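Local coordinates for arginyl-tRNA synthetase, putative (Plasmodium falciparum, PDB 5JLD), which probably joins L-arginine to its cognate tRNA at the cost of ATP, as a monomeric aminoacyl-tRNA synthetase of class I from the malaria parasite, at residues Asp116-Ile124 against Phe522-Leu530; Ile479-Phe490 against Cys571-Met582. One frame throughout, in Å; residues are numbered along the deposited sequence.

In the fold
Contact 1 ties the loop 116-124, from the catalytic part of the sequence, to helix 522-532 of the DALR anticodon-binding part, so it joins regions far apart in sequence; contact 2 pairs two helices within the DALR part. Both are largely buried, but contact 1 lies nearer the middle of the chain, its centre about 13 Å from the chain centre against about 21 Å for contact 2. Isoleucines, a leucine, a proline and aromatic rings make contact 1, with one water between backbone carbonyls; contact 2 adds sulfur atoms and lysine methylenes to the apolar mix. The two meet where Phe522 and Ile117 rest on helix 564-584, Ile117 CD1 lying 3.6 Å from Leu577 CA.

Contact 1. Residues Asp116-Ile124 against Phe522-Leu530; sequences DISININDI and FPDIFYYIL
Ile124 and Ile119 carry the apolar part of this contact, which docks a loop of the catalytic part on a helix of the DALR anticodon-binding part, each pushing a CD1 methyl at helix 522-532. Ile124 CD1 lies 3.6 Å from Phe526 CB and equally close to Leu530 CD1; with chi1 at 54° its CG1 branch sits between backbone N and carbonyl carbon, which leads CD1 to the helix while CG2 turns to the Pro523 carbonyl. Ile119 CD1 approaches the Phe526 ring obliquely, 3.4 Å from CD2, and also meets Phe522 and Pro523. Ile117 crosses Phe522 at about a right angle, with CG2 4.0 Å from CE2. Ile121 adds CG1 against Leu530 CD1.

Across the segments the polar links run through backbone oxygens. No direct hydrogen bond spans them; instead one water donates to both Ile124 O (2.8 Å) and Tyr527 O (3.0 Å). Ile124 O also lies at the edge of the Tyr527 ring, 3.3 Å from CD1. Within the loop, Asn122 N donates to Asn120 OD1, an Asx turn.

Helix 149-167 packs on Ile119, Phe526 and Leu530, helix 564-584 on Ile117 and Phe522, while Asp524 OD2 is hydrogen-bonded to the hydroxyls of Tyr37 and Tyr45, on strands 35-37 and 45-47.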
loop_
_atom_site.group_PDB
_atom_site.type_symbol
_atom_site.label_atom_id
_atom_site.label_comp_id
_atom_site.label_asym_id
_atom_site.label_seq_id
_atom_site.Cartn_x
_atom_site.Cartn_y
_atom_site.Cartn_z
ATOM N N ASP A 116 7.579 19.588 9.254
ATOM C CA ASP A 116 7.084 18.319 9.776
ATOM C C ASP A 116 5.718 17.944 9.181
ATOM O O ASP A 116 4.679 18.458 9.608
ATOM C CB ASP A 116 6.993 18.370 11.301
ATOM C CG ASP A 116 6.527 17.046 11.910
ATOM O OD1 ASP A 116 6.774 15.982 11.300
ATOM O OD2 ASP A 116 5.918 17.071 13.005
ATOM N N ILE A 117 5.729 17.050 8.193
ATOM C CA ILE A 117 4.498 16.538 7.586
ATOM C C ILE A 117 3.932 15.363 8.390
ATOM O O ILE A 117 4.552 14.303 8.474
ATOM C CB ILE A 117 4.732 16.082 6.130
ATOM C CG1 ILE A 117 5.225 17.249 5.271
ATOM C CG2 ILE A 117 3.461 15.504 5.547
ATOM C CD1 ILE A 117 5.863 16.811 3.968
ATOM N N SER A 118 2.753 15.558 8.972
ATOM C CA SER A 118 2.169 14.583 9.891
ATOM C C SER A 118 0.669 14.492 9.681
ATOM O O SER A 118 0.021 15.475 9.305
ATOM C CB SER A 118 2.453 14.963 11.341
ATOM O OG SER A 118 3.751 15.511 11.467
ATOM N N ILE A 119 0.115 13.311 9.928
ATOM C CA ILE A 119 -1.303 13.082 9.704
ATOM C C ILE A 119 -1.862 12.224 10.821
ATOM O O ILE A 119 -1.455 11.076 10.999
ATOM C CB ILE A 119 -1.575 12.383 8.347
ATOM C CG1 ILE A 119 -1.269 13.298 7.171
ATOM C CG2 ILE A 119 -3.033 11.878 8.254
ATOM C CD1 ILE A 119 -1.426 12.568 5.803
ATOM N N ASN A 120 -2.793 12.779 11.579
ATOM C CA ASN A 120 -3.467 11.997 12.586
ATOM C C ASN A 120 -4.547 11.135 11.966
ATOM O O ASN A 120 -5.476 11.645 11.339
ATOM C CB ASN A 120 -4.080 12.894 13.649
ATOM C CG ASN A 120 -4.454 12.116 14.887
ATOM O OD1 ASN A 120 -5.337 11.255 14.843
ATOM N ND2 ASN A 120 -3.760 12.389 15.995
ATOM N N ILE A 121 -4.453 9.825 12.157
ATOM C CA ILE A 121 -5.415 8.917 11.541
ATOM C C ILE A 121 -6.880 9.189 11.952
ATOM O O ILE A 121 -7.808 8.922 11.173
ATOM C CB ILE A 121 -5.054 7.446 11.851
ATOM C CG1 ILE A 121 -5.856 6.489 10.948
ATOM C CG2 ILE A 121 -5.226 7.129 13.353
ATOM C CD1 ILE A 121 -5.295 5.042 10.922
ATOM N N ASN A 122 -7.084 9.731 13.154
ATOM C CA ASN A 122 -8.420 10.114 13.612
ATOM C C ASN A 122 -9.119 11.061 12.608
ATOM O O ASN A 122 -10.347 11.037 12.441
ATOM C CB ASN A 122 -8.332 10.775 14.998
ATOM C CG ASN A 122 -7.983 9.771 16.119
ATOM O OD1 ASN A 122 -8.264 8.575 16.012
ATOM N ND2 ASN A 122 -7.348 10.263 17.185
ATOM N N ASP A 123 -8.324 11.868 11.915
ATOM C CA ASP A 123 -8.865 12.850 10.980
ATOM C C ASP A 123 -9.121 12.277 9.592
ATOM O O ASP A 123 -9.681 12.976 8.743
ATOM C CB ASP A 123 -7.919 14.044 10.860
ATOM C CG ASP A 123 -7.746 14.778 12.156
ATOM O OD1 ASP A 123 -8.742 14.922 12.896
ATOM O OD2 ASP A 123 -6.609 15.207 12.441
ATOM N N ILE A 124 -8.721 11.032 9.330
ATOM C CA ILE A 124 -8.976 10.502 7.982
ATOM C C ILE A 124 -9.853 9.257 8.006
ATOM O O ILE A 124 -9.892 8.488 7.047
ATOM C CB ILE A 124 -7.681 10.186 7.229
ATOM C CG1 ILE A 124 -6.782 9.253 8.048
ATOM C CG2 ILE A 124 -6.941 11.474 6.868
ATOM C CD1 ILE A 124 -5.630 8.704 7.229
ATOM N N PHE A 522 -2.671 15.889 0.213
ATOM C CA PHE A 522 -1.980 14.690 0.695
ATOM C C PHE A 522 -2.861 13.820 1.630
ATOM O O PHE A 522 -2.999 12.634 1.388
ATOM C CB PHE A 522 -0.657 15.104 1.375
ATOM C CG PHE A 522 0.320 13.972 1.585
ATOM C CD1 PHE A 522 0.606 13.084 0.567
ATOM C CD2 PHE A 522 0.975 13.818 2.804
ATOM C CE1 PHE A 522 1.522 12.048 0.753
ATOM C CE2 PHE A 522 1.896 12.795 3.000
ATOM C CZ PHE A 522 2.169 11.900 1.970
ATOM N N PRO A 523 -3.521 14.420 2.641
ATOM C CA PRO A 523 -4.360 13.576 3.509
ATOM C C PRO A 523 -5.500 12.836 2.796
ATOM O O PRO A 523 -5.895 11.757 3.270
ATOM C CB PRO A 523 -4.928 14.578 4.522
ATOM C CG PRO A 523 -3.890 15.667 4.570
ATOM C CD PRO A 523 -3.462 15.810 3.139
ATOM N N ASP A 524 -6.007 13.394 1.690
ATOM C CA ASP A 524 -7.074 12.748 0.928
ATOM C C ASP A 524 -6.615 11.367 0.435
ATOM O O ASP A 524 -7.399 10.409 0.384
ATOM C CB ASP A 524 -7.505 13.601 -0.282
ATOM C CG ASP A 524 -8.010 15.006 0.107
ATOM O OD1 ASP A 524 -8.185 15.337 1.297
ATOM O OD2 ASP A 524 -8.246 15.792 -0.809
ATOM N N ILE A 525 -5.340 11.288 0.060
ATOM C CA ILE A 525 -4.761 10.043 -0.448
ATOM C C ILE A 525 -4.876 8.933 0.611
ATOM O O ILE A 525 -5.265 7.801 0.310
ATOM C CB ILE A 525 -3.284 10.220 -0.848
ATOM C CG1 ILE A 525 -3.129 11.335 -1.896
ATOM C CG2 ILE A 525 -2.706 8.902 -1.357
ATOM C CD1 ILE A 525 -3.852 11.019 -3.201
ATOM N N PHE A 526 -4.566 9.281 1.854
ATOM C CA PHE A 526 -4.600 8.310 2.939
ATOM C C PHE A 526 -6.036 7.971 3.290
ATOM O O PHE A 526 -6.380 6.793 3.495
ATOM C CB PHE A 526 -3.838 8.842 4.142
ATOM C CG PHE A 526 -2.377 8.991 3.873
ATOM C CD1 PHE A 526 -1.512 7.922 4.056
ATOM C CD2 PHE A 526 -1.871 10.183 3.376
ATOM C CE1 PHE A 526 -0.159 8.047 3.776
ATOM C CE2 PHE A 526 -0.516 10.318 3.091
ATOM C CZ PHE A 526 0.340 9.252 3.289
ATOM N N TYR A 527 -6.879 9.005 3.310
ATOM C CA TYR A 527 -8.310 8.805 3.501
ATOM C C TYR A 527 -8.862 7.741 2.544
ATOM O O TYR A 527 -9.602 6.833 2.958
ATOM C CB TYR A 527 -9.052 10.135 3.319
ATOM C CG TYR A 527 -10.549 10.023 3.225
ATOM C CD1 TYR A 527 -11.320 9.740 4.351
ATOM C CD2 TYR A 527 -11.201 10.212 2.007
ATOM C CE1 TYR A 527 -12.713 9.647 4.268
ATOM C CE2 TYR A 527 -12.593 10.140 1.916
ATOM C CZ TYR A 527 -13.339 9.854 3.047
ATOM O OH TYR A 527 -14.704 9.761 2.954
ATOM N N TYR A 528 -8.492 7.816 1.269
ATOM C CA TYR A 528 -9.029 6.810 0.355
ATOM C C TYR A 528 -8.277 5.453 0.405
ATOM O O TYR A 528 -8.888 4.393 0.235
ATOM C CB TYR A 528 -9.063 7.367 -1.056
ATOM C CG TYR A 528 -10.251 8.288 -1.279
ATOM C CD1 TYR A 528 -11.552 7.796 -1.224
ATOM C CD2 TYR A 528 -10.074 9.649 -1.528
ATOM C CE1 TYR A 528 -12.649 8.628 -1.427
ATOM C CE2 TYR A 528 -11.167 10.493 -1.740
ATOM C CZ TYR A 528 -12.451 9.972 -1.687
ATOM O OH TYR A 528 -13.544 10.794 -1.883
ATOM N N ILE A 529 -6.970 5.481 0.659
ATOM C CA ILE A 529 -6.208 4.236 0.777
ATOM C C ILE A 529 -6.775 3.354 1.892
ATOM O O ILE A 529 -6.976 2.154 1.709
ATOM C CB ILE A 529 -4.724 4.509 1.042
ATOM C CG1 ILE A 529 -4.020 4.837 -0.274
ATOM C CG2 ILE A 529 -4.056 3.289 1.646
ATOM C CD1 ILE A 529 -2.518 5.027 -0.142
ATOM N N LEU A 530 -7.059 3.954 3.038
ATOM C CA LEU A 530 -7.642 3.190 4.140
ATOM C C LEU A 530 -8.932 2.484 3.703
ATOM O O LEU A 530 -9.277 1.415 4.214
ATOM C CB LEU A 530 -7.930 4.110 5.330
ATOM C CG LEU A 530 -6.747 4.702 6.090
ATOM C CD1 LEU A 530 -7.275 5.460 7.306
ATOM C CD2 LEU A 530 -5.719 3.637 6.499
HETATM O O HOH W 1 -10.858 6.346 5.592
#

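Contact 2. Residues Ile479-Phe490 against Cys571-Met582; sequences IIYGYSRICSIF and CSITKSLLKLCM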
loop_
_atom_site.group_PDB
_atom_site.type_symbol
_atom_site.label_atom_id
_atom_site.label_comp_id
_atom_site.label_asym_id
_atom_site.label_seq_id
_atom_site.Cartn_x
_atom_site.Cartn_y
_atom_site.Cartn_z
ATOM N N ILE A 479 11.279 10.239 -11.272
ATOM C CA ILE A 479 10.903 10.798 -9.981
ATOM C C ILE A 479 12.168 11.144 -9.198
ATOM O O ILE A 479 12.301 12.233 -8.607
ATOM C CB ILE A 479 10.048 9.819 -9.171
ATOM C CG1 ILE A 479 8.818 9.374 -9.973
ATOM C CG2 ILE A 479 9.644 10.447 -7.826
ATOM C CD1 ILE A 479 7.715 10.409 -10.075
ATOM N N ILE A 480 13.113 10.214 -9.244
ATOM C CA ILE A 480 14.362 10.368 -8.521
ATOM C C ILE A 480 15.129 11.586 -9.017
ATOM O O ILE A 480 15.614 12.399 -8.213
ATOM C CB ILE A 480 15.201 9.084 -8.635
ATOM C CG1 ILE A 480 14.523 7.972 -7.824
ATOM C CG2 ILE A 480 16.619 9.294 -8.122
ATOM C CD1 ILE A 480 15.120 6.620 -8.046
ATOM N N TYR A 481 15.206 11.751 -10.335
ATOM C CA TYR A 481 15.950 12.890 -10.859
ATOM C C TYR A 481 15.241 14.205 -10.565
ATOM O O TYR A 481 15.897 15.228 -10.353
ATOM C CB TYR A 481 16.216 12.723 -12.356
ATOM C CG TYR A 481 17.504 11.974 -12.571
ATOM C CD1 TYR A 481 17.534 10.591 -12.505
ATOM C CD2 TYR A 481 18.703 12.650 -12.776
ATOM C CE1 TYR A 481 18.715 9.892 -12.668
ATOM C CE2 TYR A 481 19.892 11.962 -12.950
ATOM C CZ TYR A 481 19.890 10.576 -12.895
ATOM O OH TYR A 481 21.057 9.865 -13.057
ATOM N N GLY A 482 13.913 14.170 -10.510
ATOM C CA GLY A 482 13.157 15.338 -10.092
ATOM C C GLY A 482 13.569 15.748 -8.693
ATOM O O GLY A 482 13.860 16.931 -8.407
ATOM N N TYR A 483 13.629 14.746 -7.820
ATOM C CA TYR A 483 14.022 14.983 -6.438
ATOM C C TYR A 483 15.430 15.588 -6.323
ATOM O O TYR A 483 15.650 16.582 -5.588
ATOM C CB TYR A 483 13.951 13.689 -5.631
ATOM C CG TYR A 483 14.316 13.916 -4.192
ATOM C CD1 TYR A 483 13.416 14.521 -3.314
ATOM C CD2 TYR A 483 15.570 13.563 -3.713
ATOM C CE1 TYR A 483 13.750 14.735 -1.990
ATOM C CE2 TYR A 483 15.915 13.780 -2.394
ATOM C CZ TYR A 483 15.004 14.364 -1.535
ATOM O OH TYR A 483 15.357 14.576 -0.222
ATOM N N SER A 484 16.381 14.993 -7.041
ATOM C CA SER A 484 17.752 15.506 -7.004
ATOM C C SER A 484 17.836 16.932 -7.574
ATOM O O SER A 484 18.654 17.735 -7.128
ATOM C CB SER A 484 18.707 14.581 -7.761
ATOM O OG SER A 484 18.334 14.451 -9.119
ATOM N N ARG A 485 17.001 17.250 -8.560
ATOM C CA ARG A 485 16.966 18.624 -9.081
ATOM C C ARG A 485 16.497 19.600 -7.994
ATOM O O ARG A 485 17.121 20.666 -7.747
ATOM C CB ARG A 485 16.053 18.722 -10.305
ATOM C CG ARG A 485 16.650 18.164 -11.596
ATOM C CD ARG A 485 15.651 18.248 -12.752
ATOM N N ILE A 486 15.401 19.230 -7.333
ATOM C CA ILE A 486 14.886 20.079 -6.266
ATOM C C ILE A 486 15.947 20.275 -5.171
ATOM O O ILE A 486 16.069 21.376 -4.627
ATOM C CB ILE A 486 13.595 19.510 -5.665
ATOM C CG1 ILE A 486 12.550 19.331 -6.757
ATOM C CG2 ILE A 486 13.031 20.443 -4.597
ATOM C CD1 ILE A 486 11.231 18.843 -6.245
ATOM N N CYS A 487 16.731 19.236 -4.863
ATOM C CA CYS A 487 17.818 19.399 -3.879
ATOM C C CYS A 487 18.940 20.315 -4.404
ATOM O O CYS A 487 19.569 21.091 -3.655
ATOM C CB CYS A 487 18.396 18.036 -3.474
ATOM S SG CYS A 487 17.220 16.930 -2.587
ATOM N N SER A 488 19.194 20.195 -5.700
ATOM C CA SER A 488 20.170 21.023 -6.387
ATOM C C SER A 488 19.836 22.503 -6.204
ATOM O O SER A 488 20.733 23.324 -5.974
ATOM C CB SER A 488 20.221 20.652 -7.871
ATOM O OG SER A 488 20.538 21.762 -8.683
ATOM N N ILE A 489 18.551 22.844 -6.289
ATOM C CA ILE A 489 18.160 24.235 -6.008
ATOM C C ILE A 489 18.695 24.728 -4.655
ATOM O O ILE A 489 19.281 25.806 -4.563
ATOM C CB ILE A 489 16.640 24.418 -6.012
ATOM C CG1 ILE A 489 16.060 23.997 -7.360
ATOM C CG2 ILE A 489 16.283 25.881 -5.703
ATOM C CD1 ILE A 489 14.556 23.899 -7.360
ATOM N N PHE A 490 18.503 23.939 -3.605
ATOM C CA PHE A 490 18.965 24.355 -2.284
ATOM C C PHE A 490 20.478 24.372 -2.165
ATOM O O PHE A 490 21.034 25.214 -1.459
ATOM C CB PHE A 490 18.363 23.467 -1.205
ATOM C CG PHE A 490 16.919 23.734 -0.984
ATOM C CD1 PHE A 490 16.521 24.757 -0.140
ATOM C CD2 PHE A 490 15.957 23.004 -1.657
ATOM C CE1 PHE A 490 15.190 25.028 0.051
ATOM C CE2 PHE A 490 14.628 23.273 -1.470
ATOM C CZ PHE A 490 14.246 24.291 -0.616
ATOM N N CYS A 571 9.747 25.383 -2.363
ATOM C CA CYS A 571 10.674 24.355 -2.804
ATOM C C CYS A 571 10.972 23.367 -1.659
ATOM O O CYS A 571 11.032 22.165 -1.872
ATOM C CB CYS A 571 11.964 24.989 -3.322
ATOM S SG CYS A 571 11.828 25.826 -4.931
ATOM N N SER A 572 11.138 23.895 -0.448
ATOM C CA SER A 572 11.477 23.096 0.734
ATOM C C SER A 572 10.345 22.151 1.118
ATOM O O SER A 572 10.547 20.934 1.335
ATOM C CB SER A 572 11.812 24.026 1.905
ATOM O OG SER A 572 12.468 23.356 2.958
ATOM N N ILE A 573 9.142 22.712 1.197
ATOM C CA ILE A 573 7.975 21.877 1.441
ATOM C C ILE A 573 7.848 20.790 0.379
ATOM O O ILE A 573 7.663 19.612 0.710
ATOM C CB ILE A 573 6.691 22.703 1.472
ATOM C CG1 ILE A 573 6.783 23.759 2.583
ATOM C CG2 ILE A 573 5.490 21.778 1.655
ATOM C CD1 ILE A 573 5.582 24.715 2.650
ATOM N N THR A 574 7.976 21.180 -0.893
ATOM C CA THR A 574 7.841 20.211 -1.975
ATOM C C THR A 574 8.867 19.087 -1.866
ATOM O O THR A 574 8.527 17.932 -2.051
ATOM C CB THR A 574 7.976 20.865 -3.349
ATOM O OG1 THR A 574 6.940 21.844 -3.507
ATOM C CG2 THR A 574 7.858 19.806 -4.464
ATOM N N LYS A 575 10.115 19.444 -1.567
ATOM C CA LYS A 575 11.176 18.468 -1.328
ATOM C C LYS A 575 10.801 17.492 -0.218
ATOM O O LYS A 575 10.805 16.281 -0.436
ATOM C CB LYS A 575 12.486 19.171 -0.970
ATOM C CG LYS A 575 13.657 18.225 -0.749
ATOM C CD LYS A 575 14.971 18.981 -0.865
ATOM C CE LYS A 575 15.539 19.356 0.488
ATOM N NZ LYS A 575 16.342 18.236 1.051
ATOM N N SER A 576 10.479 18.018 0.964
ATOM C CA SER A 576 10.039 17.156 2.062
ATOM C C SER A 576 8.949 16.160 1.630
ATOM O O SER A 576 9.033 14.948 1.907
ATOM C CB SER A 576 9.519 17.989 3.239
ATOM O OG SER A 576 10.580 18.577 3.964
ATOM N N LEU A 577 7.929 16.679 0.948
ATOM C CA LEU A 577 6.785 15.862 0.576
ATOM C C LEU A 577 7.176 14.789 -0.451
ATOM O O LEU A 577 6.728 13.644 -0.377
ATOM C CB LEU A 577 5.656 16.741 0.031
ATOM C CG LEU A 577 4.322 16.069 -0.301
ATOM C CD1 LEU A 577 3.807 15.246 0.912
ATOM C CD2 LEU A 577 3.290 17.125 -0.741
ATOM N N LEU A 578 8.001 15.173 -1.411
ATOM C CA LEU A 578 8.458 14.248 -2.439
ATOM C C LEU A 578 9.264 13.106 -1.802
ATOM O O LEU A 578 9.041 11.938 -2.115
ATOM C CB LEU A 578 9.305 14.969 -3.464
ATOM C CG LEU A 578 9.621 14.204 -4.745
ATOM C CD1 LEU A 578 8.398 13.451 -5.227
ATOM C CD2 LEU A 578 10.104 15.192 -5.821
ATOM N N LYS A 579 10.187 13.471 -0.910
ATOM C CA LYS A 579 10.986 12.500 -0.153
ATOM C C LYS A 579 10.080 11.504 0.563
ATOM O O LYS A 579 10.206 10.282 0.372
ATOM C CB LYS A 579 11.882 13.220 0.851
ATOM C CG LYS A 579 12.756 12.318 1.714
ATOM C CD LYS A 579 13.373 13.126 2.851
ATOM C CE LYS A 579 14.049 12.239 3.885
ATOM N NZ LYS A 579 15.442 11.927 3.476
ATOM N N LEU A 580 9.150 12.039 1.358
ATOM C CA LEU A 580 8.211 11.202 2.102
ATOM C C LEU A 580 7.428 10.260 1.174
ATOM O O LEU A 580 7.336 9.060 1.443
ATOM C CB LEU A 580 7.253 12.069 2.929
ATOM C CG LEU A 580 6.149 11.343 3.687
ATOM C CD1 LEU A 580 6.770 10.267 4.582
ATOM C CD2 LEU A 580 5.366 12.328 4.536
ATOM N N CYS A 581 6.890 10.797 0.081
ATOM C CA CYS A 581 6.137 9.993 -0.890
ATOM C C CYS A 581 6.985 8.854 -1.450
ATOM O O CYS A 581 6.496 7.733 -1.628
ATOM C CB CYS A 581 5.638 10.857 -2.055
ATOM S SG CYS A 581 4.185 11.915 -1.728
ATOM N N MET A 582 8.243 9.169 -1.757
ATOM C CA MET A 582 9.159 8.216 -2.335
ATOM C C MET A 582 9.383 7.067 -1.354
ATOM O O MET A 582 9.276 5.904 -1.728
ATOM C CB MET A 582 10.489 8.887 -2.692
ATOM C CG MET A 582 10.473 9.643 -4.000
ATOM S SD MET A 582 12.014 10.541 -4.287
ATOM C CE MET A 582 13.072 9.249 -4.888
#
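Ile479 begins a knobs-into-holes pairing in the DALR anticodon-binding region, between the roughly antiparallel helical segments 479-490 and 571-582, with axes 9.9 Å apart at closest approach and 148° between their N-to-C directions. Its CG2 methyl meets Met582 CG and Leu578 CD1, the isoleucine and methionine sliding past each other in opposite directions. Ile480 points its CB away, yet its CG1 is reached by Met582 CE at 3.5 Å, because the methionine chain bends at its last torsion.

Tyr483 is the first knob, seated among Lys575, Leu578, Lys579 and Met582. With CG anti to the backbone N (chi1 -178°), the ring runs toward the other helix, past Leu578 in the opposite direction: Lys575 O lies in plane at its edge, 3.7 Å from CE1, and Lys579 CB approaches obliquely. Met582 SD stands 4.7 Å from the ring centroid and 35° off its normal, an oblique Met-aromatic contact, while Cys487 SG lies over one face, offset toward the rim.

A turn later, Ile486 fills the hole formed by Cys571, Thr574, Lys575 and Leu578, its CD1 3.8 Å from Leu578 CD2 and its CG2 beside Lys575 CB. The reciprocal knob is Lys575, set among Tyr483, Ile486, Cys487 and Phe490; its methylenes do the packing, CD lying 3.5 Å from Cys487 SG. Ile489 CD1 reaches Cys571 SG. Phe490 ends the row by turning its edge to the opposing backbone, with Ser572 N in the ring plane and CZ 3.6 Å from Cys571 CB.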